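Tryptophanyl-tRNA synthetase (Cryptosporidium parvum Iowa II, PDB 3HV0) probably catalyses the ATP-dependent attachment of L-tryptophan to tRNA(Trp), as a class I aminoacyl-tRNA synthetase, and is seen here with tryptophan bound. Local coordinates at residues Q45-F50 with T99-D104; E73-Y78 with D104-P109. One frame throughout, in Å; residues are numbered along the deposited sequence.

Interaction 1. Residues Q45-F50 with T99-D104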
ATOM      1  N   GLN A  45     -27.061 -31.224  -0.364  1.00 24.62           N
ATOM      2  CA  GLN A  45     -26.953 -31.064  -1.799  1.00 24.74           C
ATOM      3  C   GLN A  45     -25.952 -32.067  -2.334  1.00 24.62           C
ATOM      4  O   GLN A  45     -24.968 -32.386  -1.683  1.00 23.87           O
ATOM      5  CB  GLN A  45     -26.608 -29.635  -2.165  1.00 25.08           C
ATOM      6  CG  GLN A  45     -27.819 -28.689  -2.234  1.00 25.87           C
ATOM      7  CD  GLN A  45     -27.402 -27.228  -2.485  1.00 27.84           C
ATOM      8  OE1 GLN A  45     -26.430 -26.949  -3.211  1.00 28.58           O
ATOM      9  NE2 GLN A  45     -28.132 -26.293  -1.877  1.00 28.13           N
ATOM     10  N   LYS A  46     -26.281 -32.626  -3.495  1.00 25.27           N
ATOM     11  CA  LYS A  46     -25.377 -33.493  -4.250  1.00 25.55           C
ATOM     12  C   LYS A  46     -24.186 -32.633  -4.699  1.00 25.01           C
ATOM     13  O   LYS A  46     -24.307 -31.414  -4.824  1.00 24.67           O
ATOM     14  CB  LYS A  46     -26.128 -34.159  -5.424  1.00 25.69           C
ATOM     15  CG  LYS A  46     -25.404 -34.139  -6.772  1.00 27.54           C
ATOM     16  CD  LYS A  46     -26.230 -34.820  -7.861  1.00 28.62           C
ATOM     17  CE  LYS A  46     -26.104 -36.336  -7.808  1.00 29.53           C
ATOM     18  NZ  LYS A  46     -24.753 -36.814  -8.239  1.00 29.61           N
ATOM     19  N   ALA A  47     -23.037 -33.267  -4.902  1.00 24.76           N
ATOM     20  CA  ALA A  47     -21.778 -32.532  -5.074  1.00 24.35           C
ATOM     21  C   ALA A  47     -21.702 -31.925  -6.455  1.00 23.93           C
ATOM     22  O   ALA A  47     -22.124 -32.526  -7.443  1.00 23.44           O
ATOM     23  CB  ALA A  47     -20.576 -33.437  -4.837  1.00 24.23           C
ATOM     24  N   HIS A  48     -21.151 -30.725  -6.516  1.00 23.83           N
ATOM     25  CA  HIS A  48     -20.916 -30.089  -7.786  1.00 23.97           C
ATOM     26  C   HIS A  48     -19.990 -30.968  -8.600  1.00 24.25           C
ATOM     27  O   HIS A  48     -19.058 -31.561  -8.057  1.00 24.21           O
ATOM     28  CB  HIS A  48     -20.288 -28.729  -7.590  1.00 24.01           C
ATOM     29  CG  HIS A  48     -20.373 -27.850  -8.789  1.00 24.06           C
ATOM     30  ND1 HIS A  48     -19.408 -27.837  -9.771  1.00 25.83           N
ATOM     31  CD2 HIS A  48     -21.302 -26.942  -9.162  1.00 25.49           C
ATOM     32  CE1 HIS A  48     -19.729 -26.945 -10.691  1.00 26.34           C
ATOM     33  NE2 HIS A  48     -20.880 -26.392 -10.349  1.00 26.90           N
ATOM     34  N   HIS A  49     -20.254 -31.063  -9.899  1.00 24.49           N
ATOM     35  CA  HIS A  49     -19.462 -31.929 -10.763  1.00 24.82           C
ATOM     36  C   HIS A  49     -17.964 -31.557 -10.880  1.00 25.14           C
ATOM     37  O   HIS A  49     -17.165 -32.433 -11.183  1.00 25.37           O
ATOM     38  CB  HIS A  49     -20.123 -32.101 -12.150  1.00 25.05           C
ATOM     39  CG  HIS A  49     -20.286 -30.826 -12.918  1.00 25.48           C
ATOM     40  ND1 HIS A  49     -21.350 -29.973 -12.725  1.00 26.65           N
ATOM     41  CD2 HIS A  49     -19.520 -30.264 -13.882  1.00 24.90           C
ATOM     42  CE1 HIS A  49     -21.232 -28.938 -13.537  1.00 25.90           C
ATOM     43  NE2 HIS A  49     -20.133 -29.095 -14.251  1.00 25.74           N
ATOM     44  N   PHE A  50     -17.547 -30.320 -10.600  1.00 25.07           N
ATOM     45  CA  PHE A  50     -16.093 -30.051 -10.590  1.00 25.74           C
ATOM     46  C   PHE A  50     -15.340 -30.921  -9.576  1.00 26.58           C
ATOM     47  O   PHE A  50     -14.106 -31.020  -9.618  1.00 26.85           O
ATOM     48  CB  PHE A  50     -15.749 -28.572 -10.331  1.00 25.46           C
ATOM     49  CG  PHE A  50     -16.246 -27.627 -11.392  1.00 24.95           C
ATOM     50  CD1 PHE A  50     -16.547 -28.063 -12.681  1.00 24.67           C
ATOM     51  CD2 PHE A  50     -16.423 -26.293 -11.103  1.00 24.31           C
ATOM     52  CE1 PHE A  50     -17.021 -27.186 -13.623  1.00 23.28           C
ATOM     53  CE2 PHE A  50     -16.882 -25.422 -12.061  1.00 23.22           C
ATOM     54  CZ  PHE A  50     -17.185 -25.869 -13.315  1.00 21.31           C
ATOM     55  N   THR A  99     -17.504 -21.214  -6.777  1.00 24.63           N
ATOM     56  CA  THR A  99     -17.790 -20.431  -5.585  1.00 24.18           C
ATOM     57  C   THR A  99     -19.281 -20.136  -5.358  1.00 24.41           C
ATOM     58  O   THR A  99     -19.749 -20.085  -4.222  1.00 24.15           O
ATOM     59  CB  THR A  99     -17.100 -19.090  -5.677  1.00 24.43           C
ATOM     60  OG1 THR A  99     -15.691 -19.290  -5.909  1.00 23.11           O
ATOM     61  CG2 THR A  99     -17.361 -18.293  -4.381  1.00 24.02           C
ATOM     62  N   LYS A 100     -20.022 -19.887  -6.432  1.00 24.56           N
ATOM     63  CA  LYS A 100     -21.465 -19.670  -6.319  1.00 24.52           C
ATOM     64  C   LYS A 100     -22.080 -20.940  -5.739  1.00 24.40           C
ATOM     65  O   LYS A 100     -22.881 -20.884  -4.820  1.00 23.84           O
ATOM     66  CB  LYS A 100     -22.075 -19.352  -7.696  1.00 24.90           C
ATOM     67  CG  LYS A 100     -23.462 -18.702  -7.672  1.00 24.30           C
ATOM     68  CD  LYS A 100     -24.553 -19.697  -8.012  1.00 25.55           C
ATOM     69  CE  LYS A 100     -25.986 -19.095  -7.901  1.00 25.50           C
ATOM     70  NZ  LYS A 100     -26.263 -18.500  -6.551  1.00 24.31           N
ATOM     71  N   TYR A 101     -21.664 -22.083  -6.269  1.00 24.46           N
ATOM     72  CA  TYR A 101     -22.149 -23.363  -5.782  1.00 25.03           C
ATOM     73  C   TYR A 101     -21.813 -23.505  -4.286  1.00 25.43           C
ATOM     74  O   TYR A 101     -22.653 -23.951  -3.487  1.00 24.44           O
ATOM     75  CB  TYR A 101     -21.558 -24.529  -6.584  1.00 24.92           C
ATOM     76  CG  TYR A 101     -21.541 -25.801  -5.801  1.00 24.94           C
ATOM     77  CD1 TYR A 101     -22.703 -26.560  -5.647  1.00 25.03           C
ATOM     78  CD2 TYR A 101     -20.375 -26.236  -5.168  1.00 25.06           C
ATOM     79  CE1 TYR A 101     -22.701 -27.734  -4.904  1.00 24.78           C
ATOM     80  CE2 TYR A 101     -20.363 -27.406  -4.416  1.00 24.74           C
ATOM     81  CZ  TYR A 101     -21.535 -28.146  -4.285  1.00 25.15           C
ATOM     82  OH  TYR A 101     -21.520 -29.311  -3.563  1.00 25.76           O
ATOM     83  N   LEU A 102     -20.590 -23.117  -3.912  1.00 25.46           N
ATOM     84  CA  LEU A 102     -20.200 -23.191  -2.511  1.00 25.71           C
ATOM     85  C   LEU A 102     -21.005 -22.208  -1.646  1.00 25.96           C
ATOM     86  O   LEU A 102     -21.283 -22.478  -0.485  1.00 25.77           O
ATOM     87  CB  LEU A 102     -18.715 -22.918  -2.351  1.00 25.90           C
ATOM     88  CG  LEU A 102     -17.729 -23.943  -2.913  1.00 25.71           C
ATOM     89  CD1 LEU A 102     -16.330 -23.310  -2.922  1.00 24.69           C
ATOM     90  CD2 LEU A 102     -17.762 -25.233  -2.129  1.00 24.28           C
ATOM     91  N   GLN A 103     -21.356 -21.063  -2.212  1.00 26.53           N
ATOM     92  CA  GLN A 103     -22.134 -20.074  -1.497  1.00 26.95           C
ATOM     93  C   GLN A 103     -23.559 -20.570  -1.330  1.00 27.13           C
ATOM     94  O   GLN A 103     -24.158 -20.369  -0.303  1.00 27.20           O
ATOM     95  CB  GLN A 103     -22.118 -18.724  -2.217  1.00 27.23           C
ATOM     96  CG  GLN A 103     -22.735 -17.578  -1.399  1.00 28.49           C
ATOM     97  CD  GLN A 103     -22.828 -16.271  -2.170  1.00 30.37           C
ATOM     98  OE1 GLN A 103     -23.373 -16.224  -3.274  1.00 33.03           O
ATOM     99  NE2 GLN A 103     -22.313 -15.201  -1.585  1.00 31.87           N
ATOM    100  N   ASP A 104     -24.094 -21.227  -2.348  1.00 27.56           N
ATOM    101  CA  ASP A 104     -25.446 -21.759  -2.293  1.00 27.57           C
ATOM    102  C   ASP A 104     -25.517 -22.939  -1.334  1.00 27.50           C
ATOM    103  O   ASP A 104     -26.545 -23.169  -0.704  1.00 27.13           O
ATOM    104  CB  ASP A 104     -25.893 -22.238  -3.678  1.00 27.92           C
ATOM    105  CG  ASP A 104     -25.941 -21.134  -4.699  1.00 29.20           C
ATOM    106  OD1 ASP A 104     -25.896 -19.937  -4.330  1.00 32.67           O
ATOM    107  OD2 ASP A 104     -26.021 -21.473  -5.895  1.00 30.15           O
TER
HETATM  108  O   HOH W   1     -23.360 -30.530  -2.541  1.00  2.00           O

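Interaction 2. Residues E73-Y78 with D104-P109. With TRP (tryptophan), chain C.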
ATOM      1  N   GLU A  73     -20.723 -23.587  13.069  1.00 27.18           N
ATOM      2  CA  GLU A  73     -20.025 -22.284  12.946  1.00 27.31           C
ATOM      3  C   GLU A  73     -19.963 -21.805  11.510  1.00 27.20           C
ATOM      4  O   GLU A  73     -19.865 -22.610  10.597  1.00 27.71           O
ATOM      5  CB  GLU A  73     -18.598 -22.374  13.476  1.00 27.25           C
ATOM      6  CG  GLU A  73     -18.490 -22.971  14.863  1.00 28.14           C
ATOM      7  CD  GLU A  73     -17.192 -22.605  15.566  1.00 29.50           C
ATOM      8  OE1 GLU A  73     -16.301 -21.959  14.932  1.00 29.94           O
ATOM      9  OE2 GLU A  73     -17.074 -22.960  16.763  1.00 30.09           O
ATOM     10  N   LEU A  74     -19.989 -20.493  11.315  1.00 27.17           N
ATOM     11  CA  LEU A  74     -19.884 -19.906   9.978  1.00 26.97           C
ATOM     12  C   LEU A  74     -18.429 -19.638   9.631  1.00 26.72           C
ATOM     13  O   LEU A  74     -17.569 -19.576  10.510  1.00 26.84           O
ATOM     14  CB  LEU A  74     -20.700 -18.607   9.878  1.00 27.17           C
ATOM     15  CG  LEU A  74     -22.147 -18.745   9.353  1.00 28.40           C
ATOM     16  CD1 LEU A  74     -22.962 -19.860  10.067  1.00 26.64           C
ATOM     17  CD2 LEU A  74     -22.876 -17.390   9.452  1.00 29.53           C
ATOM     18  N   PHE A  75     -18.182 -19.494   8.333  1.00 26.12           N
ATOM     19  CA  PHE A  75     -16.888 -19.124   7.783  1.00 25.67           C
ATOM     20  C   PHE A  75     -17.176 -18.247   6.561  1.00 25.17           C
ATOM     21  O   PHE A  75     -18.331 -17.903   6.318  1.00 25.03           O
ATOM     22  CB  PHE A  75     -16.086 -20.376   7.407  1.00 25.70           C
ATOM     23  CG  PHE A  75     -16.708 -21.205   6.310  1.00 25.52           C
ATOM     24  CD1 PHE A  75     -16.275 -21.084   5.000  1.00 26.37           C
ATOM     25  CD2 PHE A  75     -17.707 -22.117   6.599  1.00 26.81           C
ATOM     26  CE1 PHE A  75     -16.832 -21.843   3.991  1.00 26.44           C
ATOM     27  CE2 PHE A  75     -18.277 -22.885   5.606  1.00 26.49           C
ATOM     28  CZ  PHE A  75     -17.847 -22.739   4.297  1.00 27.40           C
ATOM     29  N   TYR A  76     -16.145 -17.880   5.809  1.00 24.68           N
ATOM     30  CA  TYR A  76     -16.343 -17.092   4.581  1.00 24.46           C
ATOM     31  C   TYR A  76     -15.480 -17.528   3.422  1.00 24.29           C
ATOM     32  O   TYR A  76     -14.454 -18.183   3.610  1.00 23.94           O
ATOM     33  CB  TYR A  76     -16.168 -15.587   4.832  1.00 24.03           C
ATOM     34  CG  TYR A  76     -14.757 -15.040   4.980  1.00 23.87           C
ATOM     35  CD1 TYR A  76     -14.086 -15.137   6.188  1.00 23.00           C
ATOM     36  CD2 TYR A  76     -14.139 -14.337   3.948  1.00 23.68           C
ATOM     37  CE1 TYR A  76     -12.822 -14.602   6.366  1.00 23.42           C
ATOM     38  CE2 TYR A  76     -12.855 -13.801   4.109  1.00 23.74           C
ATOM     39  CZ  TYR A  76     -12.203 -13.920   5.333  1.00 25.08           C
ATOM     40  OH  TYR A  76     -10.928 -13.390   5.540  1.00 24.90           O
ATOM     41  N   LEU A  77     -15.929 -17.163   2.220  1.00 24.26           N
ATOM     42  CA  LEU A  77     -15.218 -17.486   0.988  1.00 24.40           C
ATOM     43  C   LEU A  77     -14.456 -16.255   0.522  1.00 24.20           C
ATOM     44  O   LEU A  77     -14.888 -15.163   0.734  1.00 24.65           O
ATOM     45  CB  LEU A  77     -16.197 -17.955  -0.090  1.00 24.36           C
ATOM     46  CG  LEU A  77     -17.061 -19.182   0.253  1.00 25.07           C
ATOM     47  CD1 LEU A  77     -18.405 -19.208  -0.468  1.00 24.02           C
ATOM     48  CD2 LEU A  77     -16.287 -20.468  -0.009  1.00 25.79           C
ATOM     49  N   TYR A  78     -13.303 -16.447  -0.089  1.00 24.33           N
ATOM     50  CA  TYR A  78     -12.561 -15.359  -0.723  1.00 24.51           C
ATOM     51  C   TYR A  78     -12.001 -15.856  -2.053  1.00 24.55           C
ATOM     52  O   TYR A  78     -11.271 -16.849  -2.119  1.00 24.75           O
ATOM     53  CB  TYR A  78     -11.444 -14.854   0.187  1.00 24.51           C
ATOM     54  CG  TYR A  78     -10.294 -14.093  -0.470  1.00 24.56           C
ATOM     55  CD1 TYR A  78     -10.516 -13.118  -1.426  1.00 24.47           C
ATOM     56  CD2 TYR A  78      -8.990 -14.317  -0.071  1.00 25.44           C
ATOM     57  CE1 TYR A  78      -9.467 -12.417  -1.985  1.00 25.26           C
ATOM     58  CE2 TYR A  78      -7.931 -13.622  -0.627  1.00 25.32           C
ATOM     59  CZ  TYR A  78      -8.173 -12.668  -1.585  1.00 26.65           C
ATOM     60  OH  TYR A  78      -7.090 -11.988  -2.150  1.00 28.58           O
ATOM     61  N   ASP A 104     -24.094 -21.227  -2.348  1.00 27.56           N
ATOM     62  CA  ASP A 104     -25.446 -21.759  -2.293  1.00 27.57           C
ATOM     63  C   ASP A 104     -25.517 -22.939  -1.334  1.00 27.50           C
ATOM     64  O   ASP A 104     -26.545 -23.169  -0.704  1.00 27.13           O
ATOM     65  CB  ASP A 104     -25.893 -22.238  -3.678  1.00 27.92           C
ATOM     66  CG  ASP A 104     -25.941 -21.134  -4.699  1.00 29.20           C
ATOM     67  OD1 ASP A 104     -25.896 -19.937  -4.330  1.00 32.67           O
ATOM     68  OD2 ASP A 104     -26.021 -21.473  -5.895  1.00 30.15           O
ATOM     69  N   THR A 105     -24.431 -23.703  -1.260  1.00 27.27           N
ATOM     70  CA  THR A 105     -24.424 -24.956  -0.516  1.00 26.88           C
ATOM     71  C   THR A 105     -24.196 -24.686   0.953  1.00 26.63           C
ATOM     72  O   THR A 105     -24.902 -25.228   1.783  1.00 26.21           O
ATOM     73  CB  THR A 105     -23.348 -25.913  -1.038  1.00 26.97           C
ATOM     74  OG1 THR A 105     -23.700 -26.338  -2.362  1.00 27.55           O
ATOM     75  CG2 THR A 105     -23.242 -27.139  -0.158  1.00 27.33           C
ATOM     76  N   PHE A 106     -23.223 -23.823   1.271  1.00 26.58           N
ATOM     77  CA  PHE A 106     -22.910 -23.501   2.677  1.00 26.32           C
ATOM     78  C   PHE A 106     -23.672 -22.292   3.213  1.00 26.16           C
ATOM     79  O   PHE A 106     -23.783 -22.126   4.426  1.00 25.89           O
ATOM     80  CB  PHE A 106     -21.403 -23.310   2.867  1.00 26.20           C
ATOM     81  CG  PHE A 106     -20.621 -24.573   2.708  1.00 26.13           C
ATOM     82  CD1 PHE A 106     -19.813 -24.772   1.605  1.00 26.16           C
ATOM     83  CD2 PHE A 106     -20.725 -25.583   3.649  1.00 27.21           C
ATOM     84  CE1 PHE A 106     -19.096 -25.941   1.449  1.00 26.44           C
ATOM     85  CE2 PHE A 106     -20.012 -26.771   3.496  1.00 27.71           C
ATOM     86  CZ  PHE A 106     -19.201 -26.951   2.388  1.00 27.43           C
ATOM     87  N   LYS A 107     -24.183 -21.457   2.307  1.00 26.28           N
ATOM     88  CA  LYS A 107     -24.934 -20.250   2.668  1.00 26.32           C
ATOM     89  C   LYS A 107     -24.033 -19.279   3.457  1.00 26.42           C
ATOM     90  O   LYS A 107     -24.430 -18.728   4.475  1.00 26.50           O
ATOM     91  CB  LYS A 107     -26.185 -20.631   3.467  1.00 26.69           C
ATOM     92  CG  LYS A 107     -27.466 -19.915   3.026  1.00 27.71           C
ATOM     93  CD  LYS A 107     -28.248 -19.250   4.195  1.00 28.68           C
ATOM     94  CE  LYS A 107     -29.461 -20.077   4.694  1.00 29.22           C
ATOM     95  NZ  LYS A 107     -29.179 -20.867   5.928  1.00 29.38           N
ATOM     96  N   VAL A 108     -22.808 -19.070   2.990  1.00 26.37           N
ATOM     97  CA  VAL A 108     -21.863 -18.269   3.751  1.00 26.19           C
ATOM     98  C   VAL A 108     -21.566 -16.979   3.026  1.00 26.06           C
ATOM     99  O   VAL A 108     -21.857 -16.877   1.851  1.00 26.10           O
ATOM    100  CB  VAL A 108     -20.567 -19.034   4.000  1.00 26.66           C
ATOM    101  CG1 VAL A 108     -20.843 -20.244   4.934  1.00 25.14           C
ATOM    102  CG2 VAL A 108     -19.900 -19.434   2.660  1.00 25.86           C
ATOM    103  N   PRO A 109     -21.019 -15.976   3.736  1.00 26.05           N
ATOM    104  CA  PRO A 109     -20.604 -14.723   3.091  1.00 25.93           C
ATOM    105  C   PRO A 109     -19.479 -14.950   2.144  1.00 25.87           C
ATOM    106  O   PRO A 109     -18.712 -15.879   2.364  1.00 26.19           O
ATOM    107  CB  PRO A 109     -20.114 -13.851   4.253  1.00 25.79           C
ATOM    108  CG  PRO A 109     -20.782 -14.384   5.444  1.00 25.88           C
ATOM    109  CD  PRO A 109     -20.977 -15.866   5.205  1.00 25.92           C
TER
HETATM  110  N   TRP C   1      -4.207 -12.141  -8.947  1.00 40.92           N
HETATM  111  CA  TRP C   1      -5.332 -13.048  -9.321  1.00 41.82           C
HETATM  112  C   TRP C   1      -5.360 -13.245 -10.829  1.00 42.03           C
HETATM  113  O   TRP C   1      -4.793 -12.427 -11.577  1.00 42.03           O
HETATM  114  CB  TRP C   1      -6.694 -12.529  -8.816  1.00 41.01           C
HETATM  115  CG  TRP C   1      -6.989 -12.889  -7.379  1.00 40.98           C
HETATM  116  CD1 TRP C   1      -6.939 -12.053  -6.290  1.00 39.94           C
HETATM  117  CD2 TRP C   1      -7.397 -14.169  -6.871  1.00 40.06           C
HETATM  118  NE1 TRP C   1      -7.288 -12.732  -5.154  1.00 39.06           N
HETATM  119  CE2 TRP C   1      -7.560 -14.034  -5.478  1.00 39.94           C
HETATM  120  CE3 TRP C   1      -7.640 -15.408  -7.456  1.00 39.82           C
HETATM  121  CZ2 TRP C   1      -7.955 -15.093  -4.664  1.00 41.23           C
HETATM  122  CZ3 TRP C   1      -8.027 -16.460  -6.645  1.00 41.50           C
HETATM  123  CH2 TRP C   1      -8.170 -16.296  -5.257  1.00 40.91           C
HETATM  124  OXT TRP C   1      -5.944 -14.241 -11.297  1.00 42.53           O

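Interaction 1. Residues Q45-F50 with T99-D104
Tyr101, on the crossover helix 93-106 of a beta-alpha-beta unit in the class I synthetase core, packs on His48, which lies in the loop between helix 33-43 and the short helix 49-52. His48 CB sits over the centre of the Tyr101 ring, 3.3 Å from the centroid and 8° off the ring normal, a CH-pi contact. The two side chains pass each other, pointing opposite ways. His48 CG is anti to the backbone N (chi1 -163°), which places it 3.8 Å from Tyr101 CG. Farther out on the imidazole, His48 CD2 lies 3.5 Å from Tyr101 CB. The ring planes meet obliquely, 48° apart. His48 is also the N-cap of the short helix: its ND1 accepts from Phe50 N at 3.2 Å, which ties the imidazole to the backbone of its own segment.

Tyr101 OH takes a weak hydrogen bond from His48 N at 3.3 Å. A water in the plane of the phenol donates weakly to the carbonyls of Gln45 and Lys46. Its link to Tyr101 OH is doubtful, being too short. Gln45 passes the Tyr101 ring, and the partner of its OE1 is Thr105 OG1. Around this surface contact, Met39 of helix 33-43 touches Tyr101, Ala47 packs on Ile36 of that helix, and Phe50 is backbone-bonded to Phe56 of strand 56-60.

Interaction 2. Residues E73-Y78 with D104-P109
Phe75, Tyr76 and Leu77 meet Phe106, Val108 and Pro109 inside the beta-alpha-beta unit of strand 76-81, helix 93-106 and strand 110-114, part of the class I nucleotide-binding core. The contact joins the start of the first strand to the turn that leaves the helix. Lys107 makes that turn with a positive phi.

The aromatic pair is T-shaped. The edge of Phe75 points at a face of Phe106, with planes 71° apart, and Phe75 CZ comes 3.7 Å from Phe106 CG. Phe75 CB points away from 104-109, but a chi1 of 64° brings CG back toward Val108. Tyr69 of helix 62-70 meets the Phe106 ring edge-to-face as well.

Aliphatic packing centres on Val108, whose two methyls serve different partners. CG1 lies over one face of Phe75, offset toward the rim, and makes a CH-pi contact 4.0 Å from the ring centroid. CG2 touches Leu77 CD1 at 3.5 Å, and these two side chains cross at about a right angle. Val108 CB and Pro109 CD both pack against the carbonyl oxygen of Phe75.

One backbone bond crosses the contact: Leu77 N donates to Pro109 O at 3.1 Å. The same oxygen receives a CA-H...O contact from Tyr76. Farther along the strand Tyr78 borders bound tryptophan: TRP NE1 donates to Tyr78 OH at 3.1 Å, and TRP CZ2 lies over one face of the phenol.

Overall arrangement
Interactions 1 and 2 lie about 12 Å apart, centre to centre, and share Asp104 near the end of helix 93-106. Interaction 1 uses Tyr101 on this helix. Interaction 2 uses its C-terminal end and the following turn, against strand 76-81. Gln45 OE1 and Thr105 OG1 link them through a probable hydrogen bond of 2.9 Å. Packing joins them too, with Gln103 CG 3.4 Å from Val108 O and Leu102 CD1 4.1 Å from Leu77 CD2. Tyr78, in the first segment of interaction 2 though not touching the second, belongs to the tryptophan pocket. Its hydroxyl lies within hydrogen-bonding reach of the Gln201 carbonyl and the Gln113 side chain. Glu118 binds the ligand as well.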